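Local atomic coordinates of Serine/threonine protein phosphatase Stp1 (Streptococcus agalactiae, PDB entry 2PK0), a protein that removes phosphate from phosphoserine and phosphothreonine residues of proteins, probably as a magnesium-dependent phosphatase of the PP2C family with a signalling role. Residues 191-196 against 238-243. Sequence-based numbering, arbitrary orientation.
Sequences YLVVNS and ITVALV
In the PP2C β-sandwich, strand 191-195 and strand 238-245 run antiparallel as neighbours within one of the two five-stranded sheets. The pairs L192-V243 and V194-A241 are hydrogen-bonded, each through two backbone bonds; A241 N to V194 O, at 2.7 Å, is the shortest. V193-L242 lies between them and N195-V240 beyond V194-A241; both are non-hydrogen-bonded pairs.

L192, V194, A241 and V243 face the sandwich interior. L192 and V243 project in parallel from neighbouring strands, with L192 CB 3.8 Å from V243 CB. L192 keeps CG anti to its backbone N (chi1 -171°), while V243 sets CG2 beside its own backbone N, from where this methyl reaches both CB and CD2 of L192. V194 meets the small A241 CB to CB at 3.9 Å, and strand 35-43 of the opposite sheet packs onto V194, A241 and V243.

On the other face, toward helix 218-231, L242 has CG anti to its carbonyl carbon; chi1 and chi2 (166°) together bring CD2 to V193 CG2 at 3.8 Å.

Beyond the last bridge, at the metal end of the sandwich, S196 N donates one more backbone bond to T239 O at 3.1 Å. The S196 side chain lies about 5 Å from a bound magnesium. With chi1 at 60°, S196 OG sits between its own backbone N and carbonyl carbon and hydrogen-bonds D23 OD2, an oxygen also bound by T239 OG1, which hydrogen-bonds T12 OG1 as well.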
ATOM      1  N   TYR A 191       5.349  -9.655 -10.901  1.00 32.38           N
ATOM      2  CA  TYR A 191       4.408  -9.629  -9.793  1.00 30.44           C
ATOM      3  C   TYR A 191       4.484  -8.236  -9.208  1.00 30.85           C
ATOM      4  O   TYR A 191       5.554  -7.813  -8.759  1.00 30.59           O
ATOM      5  CB  TYR A 191       4.788 -10.622  -8.689  1.00 31.71           C
ATOM      6  CG  TYR A 191       4.741 -12.098  -9.066  1.00 31.48           C
ATOM      7  CD1 TYR A 191       3.595 -12.847  -8.870  1.00 29.87           C
ATOM      8  CD2 TYR A 191       5.855 -12.737  -9.592  1.00 32.86           C
ATOM      9  CE1 TYR A 191       3.544 -14.176  -9.203  1.00 30.04           C
ATOM     10  CE2 TYR A 191       5.820 -14.079  -9.929  1.00 32.15           C
ATOM     11  CZ  TYR A 191       4.657 -14.790  -9.739  1.00 32.18           C
ATOM     12  OH  TYR A 191       4.615 -16.124 -10.079  1.00 31.39           O
ATOM     13  N   LEU A 192       3.374  -7.506  -9.238  1.00 28.52           N
ATOM     14  CA  LEU A 192       3.262  -6.298  -8.443  1.00 25.59           C
ATOM     15  C   LEU A 192       2.988  -6.767  -7.034  1.00 26.38           C
ATOM     16  O   LEU A 192       2.131  -7.641  -6.826  1.00 25.26           O
ATOM     17  CB  LEU A 192       2.094  -5.419  -8.906  1.00 26.44           C
ATOM     18  CG  LEU A 192       2.034  -4.025  -8.260  1.00 25.53           C
ATOM     19  CD1 LEU A 192       3.290  -3.218  -8.582  1.00 21.00           C
ATOM     20  CD2 LEU A 192       0.802  -3.292  -8.703  1.00 24.93           C
ATOM     21  N   VAL A 193       3.711  -6.202  -6.062  1.00 23.89           N
ATOM     22  CA  VAL A 193       3.506  -6.550  -4.676  1.00 22.92           C
ATOM     23  C   VAL A 193       3.167  -5.297  -3.873  1.00 25.84           C
ATOM     24  O   VAL A 193       4.013  -4.452  -3.625  1.00 27.30           O
ATOM     25  CB  VAL A 193       4.745  -7.237  -4.076  1.00 23.30           C
ATOM     26  CG1 VAL A 193       4.470  -7.708  -2.622  1.00 23.75           C
ATOM     27  CG2 VAL A 193       5.185  -8.409  -4.933  1.00 21.25           C
ATOM     28  N   VAL A 194       1.914  -5.171  -3.471  1.00 25.99           N
ATOM     29  CA  VAL A 194       1.509  -4.040  -2.662  1.00 24.74           C
ATOM     30  C   VAL A 194       1.300  -4.533  -1.228  1.00 26.35           C
ATOM     31  O   VAL A 194       0.520  -5.453  -0.999  1.00 24.69           O
ATOM     32  CB  VAL A 194       0.207  -3.407  -3.212  1.00 23.46           C
ATOM     33  CG1 VAL A 194      -0.140  -2.162  -2.430  1.00 20.45           C
ATOM     34  CG2 VAL A 194       0.346  -3.070  -4.694  1.00 19.89           C
ATOM     35  N   ASN A 195       1.996  -3.936  -0.267  1.00 27.29           N
ATOM     36  CA  ASN A 195       1.878  -4.397   1.119  1.00 27.60           C
ATOM     37  C   ASN A 195       1.991  -3.325   2.234  1.00 28.91           C
ATOM     38  O   ASN A 195       2.564  -2.245   2.045  1.00 30.33           O
ATOM     39  CB  ASN A 195       2.855  -5.535   1.388  1.00 25.77           C
ATOM     40  CG  ASN A 195       4.276  -5.098   1.265  1.00 25.52           C
ATOM     41  OD1 ASN A 195       4.902  -4.717   2.246  1.00 29.08           O
ATOM     42  ND2 ASN A 195       4.798  -5.128   0.058  1.00 27.93           N
ATOM     43  N   SER A 196       1.455  -3.654   3.405  1.00 27.63           N
ATOM     44  CA  SER A 196       1.594  -2.807   4.584  1.00 29.21           C
ATOM     45  C   SER A 196       2.881  -3.253   5.228  1.00 31.38           C
ATOM     46  O   SER A 196       3.423  -4.290   4.836  1.00 34.26           O
ATOM     47  CB  SER A 196       0.430  -3.015   5.549  1.00 27.28           C
ATOM     48  OG  SER A 196       0.370  -4.364   5.976  1.00 27.41           O
ATOM     49  N   ILE A 238      -0.686  -7.769   8.786  1.00 30.16           N
ATOM     50  CA  ILE A 238      -0.067  -8.009   7.477  1.00 28.37           C
ATOM     51  C   ILE A 238      -1.149  -7.940   6.430  1.00 28.67           C
ATOM     52  O   ILE A 238      -2.213  -8.520   6.620  1.00 30.86           O
ATOM     53  CB  ILE A 238       0.504  -9.401   7.408  1.00 25.77           C
ATOM     54  CG1 ILE A 238       1.114  -9.784   8.757  1.00 24.74           C
ATOM     55  CG2 ILE A 238       1.489  -9.488   6.302  1.00 25.34           C
ATOM     56  CD1 ILE A 238       1.117 -11.278   9.014  1.00 23.11           C
ATOM     57  N   THR A 239      -0.897  -7.237   5.329  1.00 29.78           N
ATOM     58  CA  THR A 239      -1.924  -7.013   4.312  1.00 30.58           C
ATOM     59  C   THR A 239      -1.255  -6.882   2.965  1.00 31.79           C
ATOM     60  O   THR A 239      -0.354  -6.069   2.816  1.00 33.52           O
ATOM     61  CB  THR A 239      -2.740  -5.751   4.627  1.00 32.24           C
ATOM     62  OG1 THR A 239      -3.550  -6.002   5.788  1.00 35.08           O
ATOM     63  CG2 THR A 239      -3.658  -5.396   3.488  1.00 33.33           C
ATOM     64  N   VAL A 240      -1.646  -7.722   2.000  1.00 30.17           N
ATOM     65  CA  VAL A 240      -0.933  -7.800   0.723  1.00 26.02           C
ATOM     66  C   VAL A 240      -1.880  -7.848  -0.479  1.00 27.13           C
ATOM     67  O   VAL A 240      -2.856  -8.606  -0.485  1.00 28.79           O
ATOM     68  CB  VAL A 240       0.035  -9.037   0.658  1.00 23.76           C
ATOM     69  CG1 VAL A 240       0.973  -8.938  -0.530  1.00 22.52           C
ATOM     70  CG2 VAL A 240       0.869  -9.173   1.915  1.00 22.71           C
ATOM     71  N   ALA A 241      -1.603  -7.024  -1.489  1.00 27.03           N
ATOM     72  CA  ALA A 241      -2.193  -7.211  -2.816  1.00 25.75           C
ATOM     73  C   ALA A 241      -1.129  -7.704  -3.778  1.00 25.87           C
ATOM     74  O   ALA A 241      -0.053  -7.099  -3.899  1.00 27.68           O
ATOM     75  CB  ALA A 241      -2.777  -5.928  -3.329  1.00 24.05           C
ATOM     76  N   LEU A 242      -1.416  -8.800  -4.467  1.00 26.40           N
ATOM     77  CA  LEU A 242      -0.500  -9.298  -5.488  1.00 27.66           C
ATOM     78  C   LEU A 242      -1.177  -9.237  -6.827  1.00 28.55           C
ATOM     79  O   LEU A 242      -2.343  -9.610  -6.932  1.00 30.05           O
ATOM     80  CB  LEU A 242      -0.101 -10.740  -5.224  1.00 26.85           C
ATOM     81  CG  LEU A 242       0.773 -11.070  -4.023  1.00 26.41           C
ATOM     82  CD1 LEU A 242       0.717 -12.567  -3.821  1.00 27.09           C
ATOM     83  CD2 LEU A 242       2.195 -10.616  -4.251  1.00 25.55           C
ATOM     84  N   VAL A 243      -0.452  -8.743  -7.836  1.00 27.83           N
ATOM     85  CA  VAL A 243      -0.907  -8.770  -9.217  1.00 29.14           C
ATOM     86  C   VAL A 243       0.115  -9.544 -10.070  1.00 31.50           C
ATOM     87  O   VAL A 243       1.275  -9.176 -10.119  1.00 32.01           O
ATOM     88  CB  VAL A 243      -1.069  -7.352  -9.807  1.00 30.68           C
ATOM     89  CG1 VAL A 243      -1.786  -7.409 -11.159  1.00 30.07           C
ATOM     90  CG2 VAL A 243      -1.803  -6.424  -8.838  1.00 30.79           C
TER